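Beta-1,4-mannanase (Cryptopygus antarcticus, PDB 4OOU) hydrolyses internal beta-1,4-mannosidic linkages in mannans, galactomannans and glucomannans, releasing short manno-oligosaccharides such as mannobiose and mannotriose. Local coordinates at residues Q137-S140 / N141-N144; K212-M215 / K216-L219; N157-L160 / T161-N165. All coordinates share one frame; numbering follows the deposited sequence.

Overall arrangement
All three contacts are local. Each joins residues a few positions apart, and they follow one another as contact 1, contact 3 and contact 2 along a TIM-barrel chain. Contacts 1 and 2 are starts of helices 140-145 and 215-232. Their centres are 13 Å apart and they touch, with Gln-143 against Lys-212 and Phe-213. Both border the substrate site: contact 1 holds the substrate-binding Asn-144, and Pro-214 of contact 2 lies by Gln-187 and Trp-147. Contact 3 is a kink in helix 149-167. Its nearest atoms are about 11 Å from contact 1 and about 13 Å from contact 2, so it touches neither.

Contact 1 (Q137-S140 / N141-N144)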
loop_
_atom_site.group_PDB
_atom_site.type_symbol
_atom_site.label_atom_id
_atom_site.label_comp_id
_atom_site.label_asym_id
_atom_site.label_seq_id
_atom_site.Cartn_x
_atom_site.Cartn_y
_atom_site.Cartn_z
ATOM N N GLN A 137 -15.569 -0.495 3.165
ATOM C CA GLN A 137 -15.400 0.297 4.398
ATOM C C GLN A 137 -16.753 0.453 5.083
ATOM O O GLN A 137 -17.401 1.499 5.010
ATOM C CB GLN A 137 -14.782 1.658 4.093
ATOM C CG GLN A 137 -14.423 2.479 5.324
ATOM C CD GLN A 137 -13.550 1.716 6.295
ATOM O OE1 GLN A 137 -12.384 1.403 5.992
ATOM N NE2 GLN A 137 -14.099 1.419 7.484
ATOM N N ASN A 138 -17.153 -0.624 5.753
ATOM C CA ASN A 138 -18.509 -0.795 6.269
ATOM C C ASN A 138 -18.665 -0.271 7.685
ATOM O O ASN A 138 -19.602 -0.652 8.381
ATOM C CB ASN A 138 -18.871 -2.279 6.220
ATOM C CG ASN A 138 -18.991 -2.806 4.798
ATOM O OD1 ASN A 138 -18.284 -3.738 4.386
ATOM N ND2 ASN A 138 -19.907 -2.225 4.050
ATOM N N ASN A 139 -17.767 0.633 8.095
ATOM C CA ASN A 139 -17.780 1.182 9.426
ATOM C C ASN A 139 -17.972 2.708 9.428
ATOM O O ASN A 139 -17.072 3.460 9.013
ATOM C CB ASN A 139 -16.510 0.782 10.176
ATOM C CG ASN A 139 -16.428 1.408 11.562
ATOM O OD1 ASN A 139 -17.139 2.375 11.870
ATOM N ND2 ASN A 139 -15.561 0.875 12.395
ATOM N N SER A 140 -19.149 3.119 9.944
ATOM C CA SER A 140 -19.614 4.499 10.037
ATOM C C SER A 140 -18.581 5.444 10.601
ATOM O O SER A 140 -18.360 6.508 10.067
ATOM C CB SER A 140 -20.819 4.581 10.974
ATOM O OG SER A 140 -21.940 3.904 10.461
ATOM N N ASN A 141 -17.987 5.066 11.720
ATOM C CA ASN A 141 -16.995 5.908 12.366
ATOM C C ASN A 141 -15.831 6.229 11.430
ATOM O O ASN A 141 -15.406 7.387 11.348
ATOM C CB ASN A 141 -16.484 5.277 13.674
ATOM C CG ASN A 141 -17.447 5.466 14.846
ATOM O OD1 ASN A 141 -18.109 6.509 14.999
ATOM N ND2 ASN A 141 -17.494 4.462 15.708
ATOM N N VAL A 142 -15.346 5.227 10.698
ATOM C CA VAL A 142 -14.332 5.497 9.667
ATOM C C VAL A 142 -14.917 6.349 8.530
ATOM O O VAL A 142 -14.303 7.341 8.085
ATOM C CB VAL A 142 -13.728 4.211 9.071
ATOM C CG1 VAL A 142 -12.640 4.563 8.042
ATOM C CG2 VAL A 142 -13.164 3.331 10.176
ATOM N N GLN A 143 -16.106 5.959 8.060
ATOM C CA GLN A 143 -16.771 6.707 7.002
ATOM C C GLN A 143 -16.800 8.197 7.338
ATOM O O GLN A 143 -16.518 9.026 6.481
ATOM C CB GLN A 143 -18.169 6.186 6.781
ATOM C CG GLN A 143 -18.181 4.829 6.118
ATOM C CD GLN A 143 -19.534 4.171 6.167
ATOM O OE1 GLN A 143 -20.537 4.832 6.310
ATOM N NE2 GLN A 143 -19.561 2.845 6.060
ATOM N N ASN A 144 -17.096 8.539 8.588
ATOM C CA ASN A 144 -17.173 9.946 8.967
ATOM C C ASN A 144 -15.815 10.636 9.045
ATOM O O ASN A 144 -15.759 11.850 9.074
ATOM C CB ASN A 144 -17.938 10.135 10.287
ATOM C CG ASN A 144 -19.424 9.744 10.187
ATOM O OD1 ASN A 144 -19.968 9.166 11.132
ATOM N ND2 ASN A 144 -20.078 10.052 9.046
#
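Gln-143 N bonds to Asn-139 O (2.8 Å) and Asn-144 N bonds to Ser-140 O (2.8 Å). These two bonds mark the first turn of helix 140-145. Asn-139 is the N-cap. Its CG stands anti to the backbone N (chi1 176°), beside its own carbonyl carbon. This turns OD1 back over the first turn, where it accepts a weak, bent bond from Asn-141 N (2.8 Å, 125°). The side chain thus closes an Asx turn. Its other amide atom, ND2, is bonded to Glu-87 O, which fixes which way the amide faces. The turn follows barrel strand 126-133 of this glycosyl hydrolase 5 enzyme and leads to Asn-144, a substrate-binding residue. Gln-143 reaches back from the helix to the loop. Its chain is extended beyond CG, and NE2 meets a lone pair of Gln-137 O in the carbonyl plane (2.8 Å, 156°). The acceptor lies a little out of the Gln-143 amide plane. Lys-212 and Phe-213 also touch this side chain. A leucine in its place would probably leave Gln-137 O without this donor and the loop less firmly tied to the helix. Further inside, Gln-137 and Val-142 cross at about a right angle. There the aliphatic CG of Gln-137 packs on Val-142 CG1 at 3.9 Å, and both residues are buried.

Contact 2 (K212-M215 / K216-L219)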
loop_
_atom_site.group_PDB
_atom_site.type_symbol
_atom_site.label_atom_id
_atom_site.label_comp_id
_atom_site.label_asym_id
_atom_site.label_seq_id
_atom_site.Cartn_x
_atom_site.Cartn_y
_atom_site.Cartn_z
ATOM N N LYS A 212 -19.860 5.937 -1.532
ATOM C CA LYS A 212 -19.871 6.751 -0.296
ATOM C C LYS A 212 -19.196 8.117 -0.382
ATOM O O LYS A 212 -19.701 9.090 0.154
ATOM C CB LYS A 212 -19.211 5.966 0.859
ATOM C CG LYS A 212 -19.734 4.540 0.989
ATOM C CD LYS A 212 -19.158 3.826 2.197
ATOM C CE LYS A 212 -19.559 2.348 2.204
ATOM N NZ LYS A 212 -21.004 2.135 2.506
ATOM N N PHE A 213 -18.037 8.175 -1.022
ATOM C CA PHE A 213 -17.191 9.356 -0.977
ATOM C C PHE A 213 -16.932 9.955 -2.369
ATOM O O PHE A 213 -16.563 9.243 -3.304
ATOM C CB PHE A 213 -15.830 9.006 -0.383
ATOM C CG PHE A 213 -15.887 8.101 0.820
ATOM C CD1 PHE A 213 -16.416 8.551 2.015
ATOM C CD2 PHE A 213 -15.365 6.813 0.763
ATOM C CE1 PHE A 213 -16.455 7.730 3.113
ATOM C CE2 PHE A 213 -15.404 5.992 1.873
ATOM C CZ PHE A 213 -15.954 6.449 3.047
ATOM N N PRO A 214 -17.088 11.277 -2.509
ATOM C CA PRO A 214 -16.607 11.904 -3.716
ATOM C C PRO A 214 -15.075 12.046 -3.712
ATOM O O PRO A 214 -14.437 12.231 -2.643
ATOM C CB PRO A 214 -17.279 13.277 -3.687
ATOM C CG PRO A 214 -18.389 13.155 -2.702
ATOM C CD PRO A 214 -17.859 12.214 -1.683
ATOM N N MET A 215 -14.489 11.968 -4.905
ATOM C CA MET A 215 -13.052 12.066 -5.024
ATOM C C MET A 215 -12.521 13.185 -4.164
ATOM O O MET A 215 -11.463 13.040 -3.552
ATOM C CB MET A 215 -12.642 12.314 -6.457
ATOM C CG MET A 215 -11.177 12.040 -6.706
ATOM S SD MET A 215 -10.885 10.282 -6.813
ATOM C CE MET A 215 -9.522 10.216 -5.668
ATOM N N LYS A 216 -13.240 14.301 -4.108
ATOM C CA LYS A 216 -12.753 15.417 -3.321
ATOM C C LYS A 216 -12.505 15.010 -1.867
ATOM O O LYS A 216 -11.463 15.338 -1.309
ATOM C CB LYS A 216 -13.683 16.638 -3.374
ATOM C CG LYS A 216 -13.141 17.774 -2.495
ATOM C CD LYS A 216 -13.767 19.140 -2.727
ATOM C CE LYS A 216 -12.895 20.181 -2.045
ATOM N NZ LYS A 216 -13.516 21.523 -2.072
ATOM N N GLN A 217 -13.457 14.322 -1.246
ATOM C CA GLN A 217 -13.275 13.922 0.152
ATOM C C GLN A 217 -12.199 12.870 0.266
ATOM O O GLN A 217 -11.315 12.979 1.135
ATOM C CB GLN A 217 -14.565 13.436 0.789
ATOM C CG GLN A 217 -15.660 14.492 0.805
ATOM C CD GLN A 217 -15.202 15.775 1.451
ATOM O OE1 GLN A 217 -14.816 15.797 2.625
ATOM N NE2 GLN A 217 -15.221 16.863 0.678
ATOM N N ILE A 218 -12.229 11.881 -0.626
ATOM C CA ILE A 218 -11.127 10.902 -0.679
ATOM C C ILE A 218 -9.762 11.585 -0.637
ATOM O O ILE A 218 -8.952 11.278 0.231
ATOM C CB ILE A 218 -11.155 9.985 -1.925
ATOM C CG1 ILE A 218 -12.354 9.013 -1.859
ATOM C CG2 ILE A 218 -9.826 9.234 -2.028
ATOM C CD1 ILE A 218 -12.551 8.150 -3.079
ATOM N N LEU A 219 -9.528 12.504 -1.574
ATOM C CA LEU A 219 -8.216 13.156 -1.746
ATOM C C LEU A 219 -7.861 14.083 -0.611
ATOM O O LEU A 219 -6.685 14.189 -0.262
ATOM C CB LEU A 219 -8.155 13.958 -3.067
ATOM C CG LEU A 219 -8.221 13.119 -4.346
ATOM C CD1 LEU A 219 -8.327 14.010 -5.566
ATOM C CD2 LEU A 219 -7.001 12.214 -4.430
#
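Pro-214 O is gripped by two backbone N-H groups at the start of helix 215-232. Ile-218 N gives it the straighter bond (3.0 Å, 163°), and Gln-217 N adds a short but weak, strongly bent one (2.7 Å, 119°). Pro-214 is the N-cap of this TIM-barrel helix. The next turn is closed by Leu-219 N on Met-215 O (2.8 Å). Beside the cap, the Pro-214 ring and the Gln-217 side chain run side by side in the same direction. The proline also touches Trp-147 and Gln-187, two substrate-binding residues, so the helix start backs onto the edge of the sugar site. Phe-213 starts toward the helix, but its ring leads off from it, and of the side chain only CB touches, on Ile-218 CG1 at 3.8 Å. Lys-212 CB sits over the centre of one face of that ring, and Phe-146 stacks with it. Met-215 bends at chi2 (77°) and again at chi3, which folds its methyl back along the helix. The two side chains, Met-215 and Leu-219, cross at a slant. Met-215 CE touches Ile-218 CG2 at 3.8 Å and packs tightly on Leu-219 CG at 3.4 Å.

Contact 3 (N157-L160 / T161-N165); sequences NNAL and TPMVN
Leu-160 and Val-164 lie one turn apart on helix 149-167, and their side chains cross obliquely. Leu-160 CG approaches Val-164 CG2 at 4.0 Å. The same valine branch, CG2, stands anti to its own carbonyl carbon and comes close to Leu-160 O. That oxygen also takes a straight bond from Val-164 N (2.7 Å, 164°). Met-163 lies beside Leu-160, its CE 4.3 Å from Leu-160 CD1. Its chain runs out straight past CG and then bends at chi3 (-102°). The bend carries the methyl back over Ala-159, with CE 3.6 Å from Ala-159 CB. Met-163 N also bonds to Ala-159 O at 3.0 Å. The CD and CG of Pro-162 crowd two carbonyl oxygens, with CD 3.2 Å from Asn-157 O and CG 3.2 Å from Ala-159 O. Proline N has no hydrogen to give. The helix is kinked here. A wider pi-type turn lies at residues 157-160. Asn-158, just before the kink, is tied by ND2 to Val-100 O. The helix lies between parallel barrel strands 126-133 and 173-177 in the chain, as in a beta-alpha-beta crossover. Leu-160 packs on Ile-225 and Ile-229, and Val-164 on Ala-232, all of helix 215-232, while Met-163 rests on Leu-109 and Ile-110 of helix 109-122.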
loop_
_atom_site.group_PDB
_atom_site.type_symbol
_atom_site.label_atom_id
_atom_site.label_comp_id
_atom_site.label_asym_id
_atom_site.label_seq_id
_atom_site.Cartn_x
_atom_site.Cartn_y
_atom_site.Cartn_z
ATOM N N ASN A 157 -4.393 12.710 15.948
ATOM C CA ASN A 157 -3.705 13.146 17.169
ATOM C C ASN A 157 -3.595 12.059 18.192
ATOM O O ASN A 157 -2.522 11.867 18.804
ATOM C CB ASN A 157 -4.372 14.398 17.716
ATOM C CG ASN A 157 -4.237 15.577 16.751
ATOM O OD1 ASN A 157 -3.356 15.586 15.880
ATOM N ND2 ASN A 157 -5.128 16.553 16.865
ATOM N N ASN A 158 -4.667 11.294 18.307
ATOM C CA ASN A 158 -4.777 10.251 19.306
ATOM C C ASN A 158 -4.377 8.853 18.879
ATOM O O ASN A 158 -4.275 7.933 19.722
ATOM C CB ASN A 158 -6.217 10.203 19.798
ATOM C CG ASN A 158 -6.568 11.413 20.612
ATOM O OD1 ASN A 158 -5.694 12.030 21.248
ATOM N ND2 ASN A 158 -7.832 11.772 20.595
ATOM N N ALA A 159 -4.184 8.660 17.578
ATOM C CA ALA A 159 -3.715 7.374 17.095
ATOM C C ALA A 159 -2.499 7.568 16.221
ATOM O O ALA A 159 -1.429 7.078 16.554
ATOM C CB ALA A 159 -4.823 6.653 16.353
ATOM N N LEU A 160 -2.627 8.318 15.130
ATOM C CA LEU A 160 -1.635 8.213 14.029
ATOM C C LEU A 160 -0.263 8.824 14.326
ATOM O O LEU A 160 0.740 8.145 14.252
ATOM C CB LEU A 160 -2.210 8.763 12.729
ATOM C CG LEU A 160 -1.281 8.617 11.525
ATOM C CD1 LEU A 160 -1.182 7.166 11.129
ATOM C CD2 LEU A 160 -1.761 9.498 10.383
ATOM N N THR A 161 -0.235 10.114 14.643
ATOM C CA THR A 161 0.984 10.755 15.105
ATOM C C THR A 161 1.716 9.844 16.137
ATOM O O THR A 161 2.903 9.540 15.983
ATOM C CB THR A 161 0.684 12.168 15.629
ATOM O OG1 THR A 161 0.108 12.972 14.585
ATOM C CG2 THR A 161 1.942 12.827 16.097
ATOM N N PRO A 162 1.002 9.355 17.160
ATOM C CA PRO A 162 1.730 8.479 18.088
ATOM C C PRO A 162 2.248 7.175 17.461
ATOM O O PRO A 162 3.330 6.683 17.848
ATOM C CB PRO A 162 0.718 8.189 19.210
ATOM C CG PRO A 162 -0.504 8.978 18.908
ATOM C CD PRO A 162 -0.251 9.874 17.732
ATOM N N MET A 163 1.499 6.618 16.521
ATOM C CA MET A 163 1.985 5.439 15.778
ATOM C C MET A 163 3.236 5.779 14.948
ATOM O O MET A 163 4.220 5.049 14.938
ATOM C CB MET A 163 0.904 4.898 14.838
ATOM C CG MET A 163 -0.215 4.136 15.501
ATOM S SD MET A 163 -1.295 3.548 14.167
ATOM C CE MET A 163 -2.546 4.765 14.381
ATOM N N VAL A 164 3.200 6.916 14.264
ATOM C CA VAL A 164 4.323 7.310 13.444
ATOM C C VAL A 164 5.552 7.534 14.305
ATOM O O VAL A 164 6.658 7.156 13.919
ATOM C CB VAL A 164 4.050 8.602 12.639
ATOM C CG1 VAL A 164 5.210 8.858 11.677
ATOM C CG2 VAL A 164 2.727 8.512 11.865
ATOM N N ASN A 165 5.369 8.160 15.463
ATOM C CA ASN A 165 6.532 8.578 16.252
ATOM C C ASN A 165 7.225 7.391 16.886
ATOM O O ASN A 165 8.450 7.381 17.028
ATOM C CB ASN A 165 6.156 9.651 17.272
ATOM C CG ASN A 165 6.150 11.032 16.652
ATOM O OD1 ASN A 165 7.140 11.424 16.032
ATOM N ND2 ASN A 165 5.030 11.762 16.767
#